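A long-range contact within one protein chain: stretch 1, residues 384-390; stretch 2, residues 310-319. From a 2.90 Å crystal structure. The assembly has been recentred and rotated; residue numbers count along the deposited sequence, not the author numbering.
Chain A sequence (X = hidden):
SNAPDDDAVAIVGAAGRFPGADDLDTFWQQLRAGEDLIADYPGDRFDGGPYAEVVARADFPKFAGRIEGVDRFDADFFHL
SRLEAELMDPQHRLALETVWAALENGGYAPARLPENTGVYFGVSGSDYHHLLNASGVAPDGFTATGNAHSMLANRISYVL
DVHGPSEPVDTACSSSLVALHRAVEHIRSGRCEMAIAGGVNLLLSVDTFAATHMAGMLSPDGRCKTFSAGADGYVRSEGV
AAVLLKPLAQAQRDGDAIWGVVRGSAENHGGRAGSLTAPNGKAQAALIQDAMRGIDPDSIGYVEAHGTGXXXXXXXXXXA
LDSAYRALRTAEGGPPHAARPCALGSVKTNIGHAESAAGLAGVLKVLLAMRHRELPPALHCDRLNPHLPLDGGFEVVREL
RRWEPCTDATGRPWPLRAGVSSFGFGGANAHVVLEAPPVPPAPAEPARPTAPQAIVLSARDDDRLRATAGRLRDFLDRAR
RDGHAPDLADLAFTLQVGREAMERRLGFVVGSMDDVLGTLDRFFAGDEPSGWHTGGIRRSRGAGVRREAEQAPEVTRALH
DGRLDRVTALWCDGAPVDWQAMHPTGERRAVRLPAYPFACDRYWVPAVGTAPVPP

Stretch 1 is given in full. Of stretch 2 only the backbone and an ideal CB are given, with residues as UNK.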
ATOM      1  N   LEU A 384       6.216  30.250  22.717  1.00 66.13           N
ATOM      2  CA  LEU A 384       6.743  28.936  22.340  1.00 64.01           C
ATOM      3  C   LEU A 384       6.500  27.871  23.405  1.00 68.38           C
ATOM      4  O   LEU A 384       6.228  28.186  24.564  1.00 76.04           O
ATOM      5  CB  LEU A 384       8.243  29.010  22.055  1.00 61.20           C
ATOM      6  CG  LEU A 384       8.797  29.696  20.804  1.00 63.91           C
ATOM      7  CD1 LEU A 384      10.177  29.139  20.492  1.00 62.88           C
ATOM      8  CD2 LEU A 384       7.884  29.535  19.607  1.00 63.41           C
ATOM      9  N   ASN A 385       6.614  26.609  22.999  1.00 66.03           N
ATOM     10  CA  ASN A 385       6.515  25.472  23.913  1.00 66.14           C
ATOM     11  C   ASN A 385       7.747  25.358  24.821  1.00 66.70           C
ATOM     12  O   ASN A 385       8.887  25.474  24.365  1.00 61.37           O
ATOM     13  CB  ASN A 385       6.324  24.187  23.107  1.00 66.00           C
ATOM     14  CG  ASN A 385       5.880  23.007  23.954  1.00 67.19           C
ATOM     15  OD1 ASN A 385       6.468  22.706  24.989  1.00 71.67           O
ATOM     16  ND2 ASN A 385       4.858  22.304  23.485  1.00 64.60           N
ATOM     17  N   PRO A 386       7.514  25.133  26.121  1.00 67.87           N
ATOM     18  CA  PRO A 386       8.583  25.038  27.125  1.00 68.78           C
ATOM     19  C   PRO A 386       9.438  23.770  27.061  1.00 70.13           C
ATOM     20  O   PRO A 386      10.434  23.708  27.782  1.00 72.33           O
ATOM     21  CB  PRO A 386       7.821  25.073  28.448  1.00 68.92           C
ATOM     22  CG  PRO A 386       6.465  25.615  28.120  1.00 69.65           C
ATOM     23  CD  PRO A 386       6.177  25.162  26.737  1.00 67.71           C
ATOM     24  N   HIS A 387       9.063  22.789  26.240  1.00 68.92           N
ATOM     25  CA  HIS A 387       9.792  21.525  26.177  1.00 61.85           C
ATOM     26  C   HIS A 387      10.615  21.409  24.901  1.00 59.97           C
ATOM     27  O   HIS A 387      11.276  20.403  24.654  1.00 59.41           O
ATOM     28  CB  HIS A 387       8.830  20.344  26.291  1.00 59.97           C
ATOM     29  CG  HIS A 387       8.166  20.228  27.624  1.00 62.20           C
ATOM     30  ND1 HIS A 387       8.760  19.604  28.702  1.00 66.27           N
ATOM     31  CD2 HIS A 387       6.960  20.658  28.064  1.00 63.45           C
ATOM     32  CE1 HIS A 387       7.954  19.662  29.743  1.00 69.83           C
ATOM     33  NE2 HIS A 387       6.850  20.298  29.383  1.00 65.22           N
ATOM     34  N   LEU A 388      10.581  22.446  24.085  1.00 61.24           N
ATOM     35  CA  LEU A 388      11.483  22.505  22.953  1.00 64.35           C
ATOM     36  C   LEU A 388      12.884  22.678  23.511  1.00 70.70           C
ATOM     37  O   LEU A 388      13.049  23.210  24.613  1.00 74.55           O
ATOM     38  CB  LEU A 388      11.112  23.650  22.012  1.00 63.77           C
ATOM     39  CG  LEU A 388       9.656  23.624  21.562  1.00 54.51           C
ATOM     40  CD1 LEU A 388       9.353  24.821  20.700  1.00 54.02           C
ATOM     41  CD2 LEU A 388       9.362  22.322  20.834  1.00 51.52           C
ATOM     42  N   PRO A 389      13.897  22.225  22.765  1.00 70.80           N
ATOM     43  CA  PRO A 389      15.271  22.281  23.257  1.00 78.39           C
ATOM     44  C   PRO A 389      15.745  23.712  23.452  1.00 89.51           C
ATOM     45  O   PRO A 389      15.422  24.593  22.645  1.00 89.03           O
ATOM     46  CB  PRO A 389      16.070  21.592  22.148  1.00 74.91           C
ATOM     47  CG  PRO A 389      15.070  20.802  21.390  1.00 68.64           C
ATOM     48  CD  PRO A 389      13.829  21.617  21.430  1.00 65.90           C
ATOM     49  N   LEU A 390      16.500  23.929  24.523  1.00 97.71           N
ATOM     50  CA  LEU A 390      17.054  25.237  24.830  1.00103.09           C
ATOM     51  C   LEU A 390      18.375  25.430  24.091  1.00108.70           C
ATOM     52  O   LEU A 390      18.911  26.536  24.020  1.00110.41           O
ATOM     53  CB  LEU A 390      17.265  25.376  26.336  1.00104.68           C
ATOM     54  CG  LEU A 390      16.046  25.163  27.229  1.00103.24           C
ATOM     55  CD1 LEU A 390      16.213  23.882  28.024  1.00103.79           C
ATOM     56  CD2 LEU A 390      15.876  26.341  28.168  1.00108.59           C
ATOM     57  N   UNK A 310      -0.268  18.853  18.813  1.00 55.11           N
ATOM     58  CA  UNK A 310      -0.626  18.144  20.021  1.00 56.85           C
ATOM     59  C   UNK A 310       0.402  18.555  21.062  1.00 61.66           C
ATOM     60  O   UNK A 310       1.554  18.847  20.731  1.00 59.47           O
ATOM     61  CB  UNK A 310      -0.664  16.629  19.812  1.00 56.85           C
ATOM     62  N   UNK A 311      -0.012  18.599  22.320  1.00 69.33           N
ATOM     63  CA  UNK A 311       0.870  19.050  23.379  1.00 70.50           C
ATOM     64  C   UNK A 311       2.077  18.154  23.578  1.00 67.91           C
ATOM     65  O   UNK A 311       3.149  18.610  23.985  1.00 69.51           O
ATOM     66  CB  UNK A 311       0.089  19.151  24.691  1.00 70.50           C
ATOM     67  N   UNK A 312       1.905  16.872  23.291  1.00 63.87           N
ATOM     68  CA  UNK A 312       2.977  15.916  23.479  1.00 62.88           C
ATOM     69  C   UNK A 312       3.836  15.743  22.228  1.00 59.63           C
ATOM     70  O   UNK A 312       5.070  15.719  22.295  1.00 60.57           O
ATOM     71  CB  UNK A 312       2.395  14.565  23.900  1.00 62.88           C
ATOM     72  N   UNK A 313       3.170  15.612  21.088  1.00 54.42           N
ATOM     73  CA  UNK A 313       3.836  15.291  19.846  1.00 45.64           C
ATOM     74  C   UNK A 313       4.875  16.294  19.418  1.00 44.75           C
ATOM     75  O   UNK A 313       5.894  15.922  18.862  1.00 49.54           O
ATOM     76  CB  UNK A 313       2.796  15.145  18.734  1.00 45.64           C
ATOM     77  N   UNK A 314       4.635  17.571  19.672  1.00 47.17           N
ATOM     78  CA  UNK A 314       5.494  18.599  19.083  1.00 52.67           C
ATOM     79  C   UNK A 314       6.914  18.596  19.665  1.00 53.29           C
ATOM     80  O   UNK A 314       7.881  18.555  18.899  1.00 45.67           O
ATOM     81  CB  UNK A 314       4.860  19.977  19.288  1.00 52.67           C
ATOM     82  N   UNK A 315       7.052  18.627  21.010  1.00 55.59           N
ATOM     83  CA  UNK A 315       8.407  18.579  21.568  1.00 50.21           C
ATOM     84  C   UNK A 315       9.122  17.277  21.266  1.00 55.01           C
ATOM     85  O   UNK A 315      10.335  17.307  21.054  1.00 55.19           O
ATOM     86  CB  UNK A 315       8.357  18.788  23.083  1.00 50.21           C
ATOM     87  N   UNK A 316       8.387  16.162  21.249  1.00 50.79           N
ATOM     88  CA  UNK A 316       8.983  14.855  20.989  1.00 46.09           C
ATOM     89  C   UNK A 316       9.656  14.880  19.631  1.00 44.22           C
ATOM     90  O   UNK A 316      10.834  14.540  19.497  1.00 44.36           O
ATOM     91  CB  UNK A 316       7.933  13.744  21.053  1.00 46.09           C
ATOM     92  N   UNK A 317       8.891  15.309  18.635  1.00 42.74           N
ATOM     93  CA  UNK A 317       9.383  15.424  17.281  1.00 45.35           C
ATOM     94  C   UNK A 317      10.619  16.301  17.237  1.00 48.62           C
ATOM     95  O   UNK A 317      11.615  15.932  16.617  1.00 48.73           O
ATOM     96  CB  UNK A 317       8.296  15.982  16.360  1.00 45.35           C
ATOM     97  N   UNK A 318      10.564  17.451  17.905  1.00 44.15           N
ATOM     98  CA  UNK A 318      11.669  18.399  17.821  1.00 50.19           C
ATOM     99  C   UNK A 318      12.900  17.919  18.570  1.00 47.04           C
ATOM    100  O   UNK A 318      14.022  18.147  18.132  1.00 47.53           O
ATOM    101  CB  UNK A 318      11.234  19.761  18.366  1.00 50.19           C
ATOM    102  N   UNK A 319      12.702  17.244  19.692  1.00 49.98           N
ATOM    103  CA  UNK A 319      13.837  16.658  20.382  1.00 49.47           C
ATOM    104  C   UNK A 319      14.411  15.502  19.583  1.00 47.84           C
ATOM    105  O   UNK A 319      15.611  15.308  19.559  1.00 52.19           O
ATOM    106  CB  UNK A 319      13.432  16.189  21.781  1.00 49.47           C
TER

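Stretch 1 folds through a type I turn from Asn-385 to Leu-388, and a helix in stretch 2 packs against it, so each position can be weighed by what the turn offers.

Position 310 lies outside the reach of stretch 1. Its phi/psi of -78°/148° is extended and the chain then turns into a helix, a place where a short acceptor such as Ser, Thr, Asp or Asn can cap free amides. The residue is Thr-310: its OG1 accepts a weak capping bond from the N of residue 313, 3.3 Å away.

At 311 the ideal CB points sideways with nothing of stretch 1 within 5.5 Å, and a phi/psi of -64°/-30° suits almost any residue. The deposited Gly-311 adds no side chain; its O lies 4.1 Å from Asn-385 ND2, a loose contact.

Position 312 points away, and stretch 1 sets no demand; it is Leu-312. Position 313 is likewise out of reach, and its helical angles would suit many residues. It is Gly-313, whose O accepts from the N of residue 317.

At 314 the CB points toward stretch 1, 4.8 Å from Asn-385 ND2 and 5.3 Å from Leu-388 CD2. A small or medium side chain, polar or apolar, could follow. Asp-314 is found, yet its carboxylate leads off from stretch 1 and is hydrogen-bonded outside the two stretches.

Position 315 is nearest the turn: its CA is 5.2 Å from Leu-388 CA, and its ideal CB is 3.6 Å from His-387 CB. Such closeness favours a compact side chain, Ala, Ser or Pro. Phi of -64° admits proline, and near the start of a helix the lost amide hydrogen costs little. Pro-315 packs its CB 3.7 Å from His-387 CB and its CG 3.6 Å from Asn-385 ND2, while Leu-388 CD2 reaches to 3.9 Å from its CA. Asn-385 OD1 is meanwhile engaged by the N of His-387 at 2.9 Å, a bond that braces the turn.

Positions 316 and 317 meet nothing of stretch 1, the first pointing away, so the contact leaves their choice open. They are Val-316 and Glu-317, the latter hydrogen-bonded elsewhere in the structure.

One turn of helix beyond 314, position 318 points toward stretch 1, its ideal CB 4.0 Å from Leu-388 CD2 and 4.4 Å from Pro-389 CD. This apolar surface suits Val, Ile, Leu or Ala. Val-318 fits with both branches: CG2 lies 4.0 Å from Leu-388 CD2 and CG1 3.5 Å from Pro-389 CD.

At 319 the CB points sideways, 4.9 Å from Pro-389 CG, and the carbonyl of His-387 lies within reach of a donor. Asn, Gln or Lys could exploit it. Asn-319, with chi1 in m, bends its end nearer: ND2 gives a weak hydrogen bond to His-387 O at 3.4 Å, and OD1 rests 3.2 Å from Pro-389 CG.

Stretch 2 310-319: TGLGDPVEVN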
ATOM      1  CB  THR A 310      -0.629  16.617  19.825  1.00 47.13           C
ATOM      2  OG1 THR A 310       0.549  16.222  19.113  1.00 45.48           O
ATOM      3  CG2 THR A 310      -1.857  16.175  19.026  1.00 46.33           C
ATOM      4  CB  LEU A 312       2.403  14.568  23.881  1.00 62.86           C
ATOM      5  CG  LEU A 312       3.482  13.496  23.869  1.00 57.51           C
ATOM      6  CD1 LEU A 312       4.380  13.713  25.065  1.00 56.22           C
ATOM      7  CD2 LEU A 312       2.866  12.127  23.858  1.00 59.00           C
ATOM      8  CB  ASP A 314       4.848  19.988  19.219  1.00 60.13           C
ATOM      9  CG  ASP A 314       3.675  20.197  18.259  1.00 63.99           C
ATOM     10  OD1 ASP A 314       3.230  19.219  17.596  1.00 64.11           O
ATOM     11  OD2 ASP A 314       3.196  21.353  18.180  1.00 65.51           O
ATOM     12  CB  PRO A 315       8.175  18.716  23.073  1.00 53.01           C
ATOM     13  CG  PRO A 315       6.868  19.389  23.202  1.00 53.79           C
ATOM     14  CD  PRO A 315       6.053  18.838  22.076  1.00 59.37           C
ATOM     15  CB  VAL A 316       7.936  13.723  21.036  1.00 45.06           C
ATOM     16  CG1 VAL A 316       8.505  12.437  20.464  1.00 43.52           C
ATOM     17  CG2 VAL A 316       7.452  13.502  22.460  1.00 47.20           C
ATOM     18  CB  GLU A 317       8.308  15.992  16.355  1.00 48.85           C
ATOM     19  CG  GLU A 317       8.858  16.434  15.001  1.00 53.86           C
ATOM     20  CD  GLU A 317       7.777  16.718  13.955  1.00 55.95           C
ATOM     21  OE1 GLU A 317       6.627  17.037  14.345  1.00 60.55           O
ATOM     22  OE2 GLU A 317       8.082  16.599  12.739  1.00 51.21           O
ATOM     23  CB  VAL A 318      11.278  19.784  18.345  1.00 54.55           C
ATOM     24  CG1 VAL A 318      12.472  20.708  18.312  1.00 54.69           C
ATOM     25  CG2 VAL A 318      10.174  20.372  17.492  1.00 58.10           C
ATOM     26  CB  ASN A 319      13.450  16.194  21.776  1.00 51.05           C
ATOM     27  CG  ASN A 319      13.264  17.342  22.736  1.00 61.80           C
ATOM     28  OD1 ASN A 319      14.148  18.186  22.910  1.00 64.52           O
ATOM     29  ND2 ASN A 319      12.101  17.391  23.364  1.00 63.23           N
TER
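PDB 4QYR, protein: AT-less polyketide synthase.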